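Local atomic coordinates of xylanase inhibitor TL-XI (Triticum aestivum, PDB entry 3G7M), a protein that inhibits xylanases in a noncompetitive manner and belongs to the small thaumatin-like proteins of plants, a family linked to plant defense. Residues Pro83-Glu88 and Lys105-Pro110; Gly99-Leu104 and Gly127-Gln132. The protein carries 4 engineered substitutions. All blocks are in the same frame, centred on the assembly; numbering follows the deposited sequence.

Interaction 1: Pro83-Glu88 and Lys105-Pro110. Engineered in segment 83-88: Thr84 (natural residue Val). Engineered in segment 105-110: Val109 (natural residue Leu).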
ATOM      1  N   PRO A  83      12.165  -5.952   5.840  1.00 19.11           N
ATOM      2  CA  PRO A  83      10.848  -5.797   6.381  1.00 18.89           C
ATOM      3  C   PRO A  83      10.014  -4.931   5.472  1.00 19.24           C
ATOM      4  O   PRO A  83      10.566  -4.128   4.686  1.00 19.82           O
ATOM      5  CB  PRO A  83      11.121  -5.071   7.693  1.00 18.55           C
ATOM      6  CG  PRO A  83      12.366  -4.257   7.448  1.00 18.13           C
ATOM      7  CD  PRO A  83      13.070  -4.859   6.280  1.00 19.00           C
ATOM      8  N   THR A  84       8.700  -5.097   5.572  1.00 19.08           N
ATOM      9  CA  THR A  84       7.762  -4.211   4.894  1.00 19.12           C
ATOM     10  C   THR A  84       6.353  -4.287   5.463  1.00 19.08           C
ATOM     11  O   THR A  84       5.874  -5.365   5.820  1.00 19.62           O
ATOM     12  CB  THR A  84       7.699  -4.472   3.380  1.00 19.49           C
ATOM     13  OG1 THR A  84       6.654  -3.659   2.821  1.00 20.07           O
ATOM     14  CG2 THR A  84       7.456  -5.969   3.046  1.00 19.08           C
ATOM     15  N   THR A  85       5.697  -3.139   5.548  1.00 18.89           N
ATOM     16  CA  THR A  85       4.328  -3.061   6.040  1.00 19.11           C
ATOM     17  C   THR A  85       3.391  -3.355   4.882  1.00 19.57           C
ATOM     18  O   THR A  85       3.535  -2.743   3.828  1.00 19.67           O
ATOM     19  CB  THR A  85       4.026  -1.672   6.579  1.00 18.89           C
ATOM     20  OG1 THR A  85       4.985  -1.378   7.635  1.00 18.91           O
ATOM     21  CG2 THR A  85       2.610  -1.613   7.144  1.00 19.34           C
ATOM     22  N   MET A  86       2.467  -4.311   5.071  1.00 19.85           N
ATOM     23  CA  MET A  86       1.554  -4.786   4.009  1.00 19.91           C
ATOM     24  C   MET A  86       0.092  -4.439   4.211  1.00 19.82           C
ATOM     25  O   MET A  86      -0.586  -4.943   5.150  1.00 19.33           O
ATOM     26  CB  MET A  86       1.653  -6.286   3.820  1.00 19.84           C
ATOM     27  CG  MET A  86       2.634  -6.690   2.782  1.00 22.63           C
ATOM     28  SD  MET A  86       2.080  -6.222   1.144  1.00 26.09           S
ATOM     29  CE  MET A  86       3.058  -7.414   0.195  1.00 26.22           C
ATOM     30  N   ALA A  87      -0.389  -3.583   3.295  1.00 19.70           N
ATOM     31  CA  ALA A  87      -1.782  -3.247   3.244  1.00 19.75           C
ATOM     32  C   ALA A  87      -2.476  -4.032   2.122  1.00 20.22           C
ATOM     33  O   ALA A  87      -1.919  -4.185   1.018  1.00 20.32           O
ATOM     34  CB  ALA A  87      -1.921  -1.797   3.018  1.00 19.72           C
ATOM     35  N   GLU A  88      -3.683  -4.537   2.418  1.00 20.51           N
ATOM     36  CA  GLU A  88      -4.517  -5.298   1.460  1.00 20.53           C
ATOM     37  C   GLU A  88      -5.873  -4.623   1.258  1.00 20.17           C
ATOM     38  O   GLU A  88      -6.560  -4.280   2.211  1.00 19.95           O
ATOM     39  CB  GLU A  88      -4.725  -6.736   1.966  1.00 20.35           C
ATOM     40  CG  GLU A  88      -4.784  -7.815   0.904  1.00 21.62           C
ATOM     41  CD  GLU A  88      -6.195  -8.197   0.513  1.00 23.48           C
ATOM     42  OE1 GLU A  88      -6.462  -9.400   0.299  1.00 23.54           O
ATOM     43  OE2 GLU A  88      -7.035  -7.290   0.343  1.00 25.23           O
ATOM     44  N   LYS A 105       5.382  -9.695   7.407  1.00 20.84           N
ATOM     45  CA  LYS A 105       6.570  -9.420   6.605  1.00 21.02           C
ATOM     46  C   LYS A 105       7.407  -8.347   7.284  1.00 20.71           C
ATOM     47  O   LYS A 105       8.346  -7.799   6.676  1.00 21.10           O
ATOM     48  CB  LYS A 105       6.189  -8.928   5.185  1.00 21.90           C
ATOM     49  CG  LYS A 105       5.703  -9.975   4.134  1.00 22.00           C
ATOM     50  CD  LYS A 105       6.862 -10.703   3.485  1.00 22.50           C
ATOM     51  CE  LYS A 105       6.389 -11.781   2.529  1.00 23.45           C
ATOM     52  NZ  LYS A 105       5.823 -11.162   1.315  1.00 23.75           N
ATOM     53  N   GLY A 106       7.061  -8.038   8.534  1.00 20.25           N
ATOM     54  CA  GLY A 106       7.814  -7.066   9.337  1.00 19.35           C
ATOM     55  C   GLY A 106       7.169  -5.696   9.333  1.00 18.99           C
ATOM     56  O   GLY A 106       5.965  -5.578   9.099  1.00 19.01           O
ATOM     57  N   PHE A 107       7.976  -4.658   9.570  1.00 18.76           N
ATOM     58  CA  PHE A 107       7.494  -3.282   9.594  1.00 18.25           C
ATOM     59  C   PHE A 107       8.553  -2.348   9.094  1.00 18.57           C
ATOM     60  O   PHE A 107       9.691  -2.400   9.570  1.00 19.18           O
ATOM     61  CB  PHE A 107       7.148  -2.902  11.017  1.00 18.22           C
ATOM     62  CG  PHE A 107       6.759  -1.474  11.193  1.00 17.74           C
ATOM     63  CD1 PHE A 107       7.703  -0.516  11.548  1.00 17.63           C
ATOM     64  CD2 PHE A 107       5.452  -1.093  11.027  1.00 17.77           C
ATOM     65  CE1 PHE A 107       7.352   0.795  11.709  1.00 17.64           C
ATOM     66  CE2 PHE A 107       5.090   0.215  11.193  1.00 19.02           C
ATOM     67  CZ  PHE A 107       6.039   1.165  11.537  1.00 18.56           C
ATOM     68  N   ASN A 108       8.183  -1.478   8.150  1.00 19.39           N
ATOM     69  CA  ASN A 108       9.109  -0.464   7.620  1.00 19.89           C
ATOM     70  C   ASN A 108       8.596   0.943   7.693  1.00 20.10           C
ATOM     71  O   ASN A 108       9.311   1.839   8.093  1.00 20.20           O
ATOM     72  CB  ASN A 108       9.535  -0.778   6.182  1.00 20.04           C
ATOM     73  CG  ASN A 108       8.400  -0.694   5.196  1.00 19.53           C
ATOM     74  OD1 ASN A 108       7.252  -0.929   5.536  1.00 20.39           O
ATOM     75  ND2 ASN A 108       8.724  -0.367   3.955  1.00 20.09           N
ATOM     76  N   VAL A 109       7.350   1.128   7.291  1.00 21.02           N
ATOM     77  CA  VAL A 109       6.740   2.447   7.248  1.00 22.29           C
ATOM     78  C   VAL A 109       5.380   2.323   7.999  1.00 22.78           C
ATOM     79  O   VAL A 109       4.616   1.383   7.757  1.00 22.96           O
ATOM     80  CB  VAL A 109       6.630   3.039   5.747  1.00 22.20           C
ATOM     81  CG1 VAL A 109       6.064   4.398   5.754  1.00 23.95           C
ATOM     82  CG2 VAL A 109       7.981   3.142   5.017  1.00 21.98           C
ATOM     83  N   PRO A 110       5.090   3.244   8.959  1.00 23.73           N
ATOM     84  CA  PRO A 110       3.744   3.254   9.625  1.00 23.80           C
ATOM     85  C   PRO A 110       2.602   3.588   8.660  1.00 23.78           C
ATOM     86  O   PRO A 110       2.735   4.478   7.809  1.00 24.26           O
ATOM     87  CB  PRO A 110       3.882   4.346  10.690  1.00 23.75           C
ATOM     88  CG  PRO A 110       5.117   5.166  10.256  1.00 23.79           C
ATOM     89  CD  PRO A 110       6.023   4.215   9.578  1.00 23.35           C
TER
HETATM   90  O   HOH W   1       4.447  -6.948   7.411  1.00 22.34           O
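Asn108 lays its side-chain amide against the backbone of Thr84 and Thr85, with CG 3.6 Å from Thr84 CA. Its CG sits between the backbone N and the carbonyl carbon (chi1 66°), and CB points toward 83-88. OD1 then accepts a hydrogen bond from Thr85 N at 2.7 Å. The donor stands above the amide carbonyl plane, 46° out of it. The backbone N of Val109, an engineered residue, also reaches this oxygen, through a weak bond inside its own segment. Thr85 OG1 lies anti to its carbonyl carbon (chi1 -58°). It is 3.1 Å from Asn108 OD1 and 2.8 Å from Val109 O, and its one proton may serve either acceptor. Thr85 OG1 also approaches the Phe107 ring obliquely, near CD2.

At the other end, Thr84 N donates to Lys105 O at 2.9 Å, and Pro83 CA makes a CA-H...O contact with the same oxygen. Thr84, an engineered residue, runs side by side with Lys105, its CG2 3.9 Å from Lys105 CB. Gly106 CA passes 4.2 Å from Pro83 CB. A water donates to Thr84 O and Gly106 O and accepts from Lys105 N, so it bridges the two carbonyl oxygens.

The contact joins the entry to strand 86-91 with the loop between strands 95-101 and 111-115. Asn108 ND2 extends the link by bonding to Gly50 O of strand 44-52. Thr84 packs on Trp49 of that strand, while Thr85 touches Val100 and Met111 on strands 95-101 and 111-115.

Interaction 2: Gly99-Leu104 and Gly127-Gln132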
ATOM      1  N   GLY A  99      -7.412  -4.029   4.867  1.00 18.44           N
ATOM      2  CA  GLY A  99      -6.718  -4.638   6.001  1.00 18.16           C
ATOM      3  C   GLY A  99      -5.232  -4.409   5.900  1.00 18.31           C
ATOM      4  O   GLY A  99      -4.730  -3.995   4.860  1.00 18.23           O
ATOM      5  N   VAL A 100      -4.516  -4.658   6.986  1.00 18.55           N
ATOM      6  CA  VAL A 100      -3.119  -4.295   7.025  1.00 19.08           C
ATOM      7  C   VAL A 100      -2.474  -5.194   8.023  1.00 18.77           C
ATOM      8  O   VAL A 100      -3.124  -5.641   8.961  1.00 18.93           O
ATOM      9  CB  VAL A 100      -2.941  -2.758   7.409  1.00 19.87           C
ATOM     10  CG1 VAL A 100      -3.446  -2.455   8.840  1.00 20.14           C
ATOM     11  CG2 VAL A 100      -1.474  -2.239   7.178  1.00 21.12           C
ATOM     12  N   THR A 101      -1.189  -5.455   7.822  1.00 19.14           N
ATOM     13  CA  THR A 101      -0.360  -6.170   8.810  1.00 18.88           C
ATOM     14  C   THR A 101       1.023  -5.565   8.996  1.00 18.59           C
ATOM     15  O   THR A 101       1.579  -4.984   8.081  1.00 18.91           O
ATOM     16  CB  THR A 101      -0.195  -7.634   8.427  1.00 18.88           C
ATOM     17  OG1 THR A 101       0.665  -8.274   9.399  1.00 20.19           O
ATOM     18  CG2 THR A 101       0.409  -7.775   7.037  1.00 18.12           C
ATOM     19  N   SER A 102       1.587  -5.709  10.182  1.00 18.59           N
ATOM     20  CA  SER A 102       2.985  -5.349  10.398  1.00 17.98           C
ATOM     21  C   SER A 102       3.651  -6.482  11.204  1.00 18.59           C
ATOM     22  O   SER A 102       4.544  -6.269  12.024  1.00 18.86           O
ATOM     23  CB  SER A 102       3.084  -3.981  11.057  1.00 16.81           C
ATOM     24  OG  SER A 102       2.524  -4.040  12.344  1.00 16.13           O
ATOM     25  N   THR A 103       3.206  -7.703  10.949  1.00 19.03           N
ATOM     26  CA  THR A 103       3.770  -8.833  11.628  1.00 20.08           C
ATOM     27  C   THR A 103       4.232  -9.883  10.634  1.00 20.59           C
ATOM     28  O   THR A 103       5.225 -10.590  10.887  1.00 21.42           O
ATOM     29  CB  THR A 103       2.787  -9.413  12.658  1.00 20.22           C
ATOM     30  OG1 THR A 103       2.120  -8.330  13.307  1.00 20.71           O
ATOM     31  CG2 THR A 103       3.509 -10.260  13.742  1.00 20.60           C
ATOM     32  N   LEU A 104       3.526  -9.989   9.510  1.00 20.63           N
ATOM     33  CA  LEU A 104       3.762 -11.082   8.561  1.00 20.46           C
ATOM     34  C   LEU A 104       5.093 -10.936   7.843  1.00 20.79           C
ATOM     35  O   LEU A 104       5.837 -11.931   7.697  1.00 21.22           O
ATOM     36  CB  LEU A 104       2.612 -11.194   7.562  1.00 20.04           C
ATOM     37  CG  LEU A 104       2.908 -12.006   6.302  1.00 19.95           C
ATOM     38  CD1 LEU A 104       3.017 -13.489   6.616  1.00 20.13           C
ATOM     39  CD2 LEU A 104       1.862 -11.749   5.219  1.00 20.26           C
ATOM     40  N   GLY A 127       3.461  -4.908  14.834  1.00 20.55           N
ATOM     41  CA  GLY A 127       2.544  -5.673  15.678  1.00 19.81           C
ATOM     42  C   GLY A 127       1.205  -4.990  15.873  1.00 19.31           C
ATOM     43  O   GLY A 127       0.587  -5.109  16.920  1.00 19.34           O
ATOM     44  N   CYS A 128       0.757  -4.271  14.855  1.00 18.95           N
ATOM     45  CA  CYS A 128      -0.472  -3.498  14.922  1.00 18.72           C
ATOM     46  C   CYS A 128      -1.675  -4.407  14.819  1.00 18.45           C
ATOM     47  O   CYS A 128      -2.726  -4.157  15.413  1.00 18.27           O
ATOM     48  CB  CYS A 128      -0.493  -2.449  13.808  1.00 18.89           C
ATOM     49  SG  CYS A 128      -0.544  -3.095  12.119  1.00 19.90           S
ATOM     50  N   ASP A 129      -1.499  -5.473  14.048  1.00 18.79           N
ATOM     51  CA  ASP A 129      -2.491  -6.544  13.904  1.00 18.38           C
ATOM     52  C   ASP A 129      -2.307  -7.652  14.965  1.00 18.29           C
ATOM     53  O   ASP A 129      -1.345  -8.425  14.920  1.00 18.45           O
ATOM     54  CB  ASP A 129      -2.458  -7.106  12.473  1.00 18.29           C
ATOM     55  CG  ASP A 129      -1.045  -7.518  12.001  1.00 18.72           C
ATOM     56  OD1 ASP A 129      -0.113  -6.696  11.998  1.00 16.61           O
ATOM     57  OD2 ASP A 129      -0.873  -8.698  11.603  1.00 21.79           O
ATOM     58  N   VAL A 130      -3.208  -7.685  15.948  1.00 18.05           N
ATOM     59  CA  VAL A 130      -3.171  -8.704  16.976  1.00 17.91           C
ATOM     60  C   VAL A 130      -3.448 -10.068  16.338  1.00 17.90           C
ATOM     61  O   VAL A 130      -2.782 -11.054  16.654  1.00 18.15           O
ATOM     62  CB  VAL A 130      -4.196  -8.385  18.078  1.00 18.18           C
ATOM     63  CG1 VAL A 130      -4.292  -9.519  19.074  1.00 18.35           C
ATOM     64  CG2 VAL A 130      -3.802  -7.103  18.796  1.00 18.28           C
ATOM     65  N   VAL A 131      -4.428 -10.106  15.429  1.00 17.94           N
ATOM     66  CA  VAL A 131      -4.791 -11.316  14.695  1.00 17.56           C
ATOM     67  C   VAL A 131      -5.487 -10.863  13.428  1.00 17.71           C
ATOM     68  O   VAL A 131      -6.177  -9.862  13.434  1.00 18.57           O
ATOM     69  CB  VAL A 131      -5.752 -12.251  15.533  1.00 17.50           C
ATOM     70  CG1 VAL A 131      -7.176 -11.660  15.667  1.00 15.73           C
ATOM     71  CG2 VAL A 131      -5.782 -13.676  14.949  1.00 17.72           C
ATOM     72  N   GLN A 132      -5.311 -11.594  12.339  1.00 17.31           N
ATOM     73  CA  GLN A 132      -6.067 -11.330  11.133  1.00 16.68           C
ATOM     74  C   GLN A 132      -7.427 -12.026  11.212  1.00 16.90           C
ATOM     75  O   GLN A 132      -7.530 -13.111  11.785  1.00 17.07           O
ATOM     76  CB  GLN A 132      -5.286 -11.821   9.926  1.00 16.59           C
ATOM     77  CG  GLN A 132      -4.046 -11.036   9.709  1.00 16.32           C
ATOM     78  CD  GLN A 132      -4.346  -9.618   9.347  1.00 16.78           C
ATOM     79  OE1 GLN A 132      -5.281  -9.341   8.612  1.00 19.04           O
ATOM     80  NE2 GLN A 132      -3.540  -8.706   9.835  1.00 17.89           N
TER
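Asp129 binds Thr101, Ser102 and Thr103 through both carboxylate oxygens. Its CG lies between the backbone N and the carbonyl carbon (chi1 52°), and CB points toward 99-104. OD1 accepts from Ser102 N at 2.7 Å in a nearly straight bond, with an N-H...O angle of 168°. Thr103 OG1 donates to the same OD1 at 3.1 Å, from the opposite face of the carboxylate plane. OD2 accepts from Thr101 OG1 at 2.7 Å and from Gln132 NE2 within its own segment. Those two donors come from one face of the plane. Thr101 OG1 in turn accepts from Thr103 N, forming an ST turn.

Next to this, Ser102 OG accepts from Gly127 N at 2.8 Å and from Cys128 N at 3.1 Å. It is also hydrogen-bonded to Lys125 O. Gln132 NE2 donates to Val100 O at 3.2 Å, and Gln132 OE1 accepts from Tyr134 N. Both ends of this amide are therefore engaged.

Apolar packing is slight. Val100 CG1 comes within 4.4 Å of Cys128 SG, which forms a disulfide with Cys123. Val100 also packs on Leu121, Met111 and Leu113, away from the polar cluster.

The contact ties segment 99-104, which runs on from strand 95-101, to the loop between strands 121-123 and 135-139. The buried carboxylate is held by four donors, two on each oxygen. They fix its rotation and would probably stabilise the charged form. The disulfide secures the same loop covalently.

Interactions 1 and 2 are neighbours, their centres 9 Å apart. Strands 86-91 and 95-101 pair in the six-stranded antiparallel sheet, with probable hydrogen bonds from Glu88 N to Gly99 O and from Thr101 N to Met86 O. Each contact joins the chain at or near one of these strands to a loop. Both are partly buried, but interaction 1 lies nearer the chain centre and has no exposed residue among those touching. Interaction 2 is farther out and has three. Interaction 1 relies on a neutral amide, a threonine hydroxyl, one backbone-to-backbone bond and a bridging water. Interaction 2 gathers hydroxyl and N-H donors around a carboxylate, beside a disulfide.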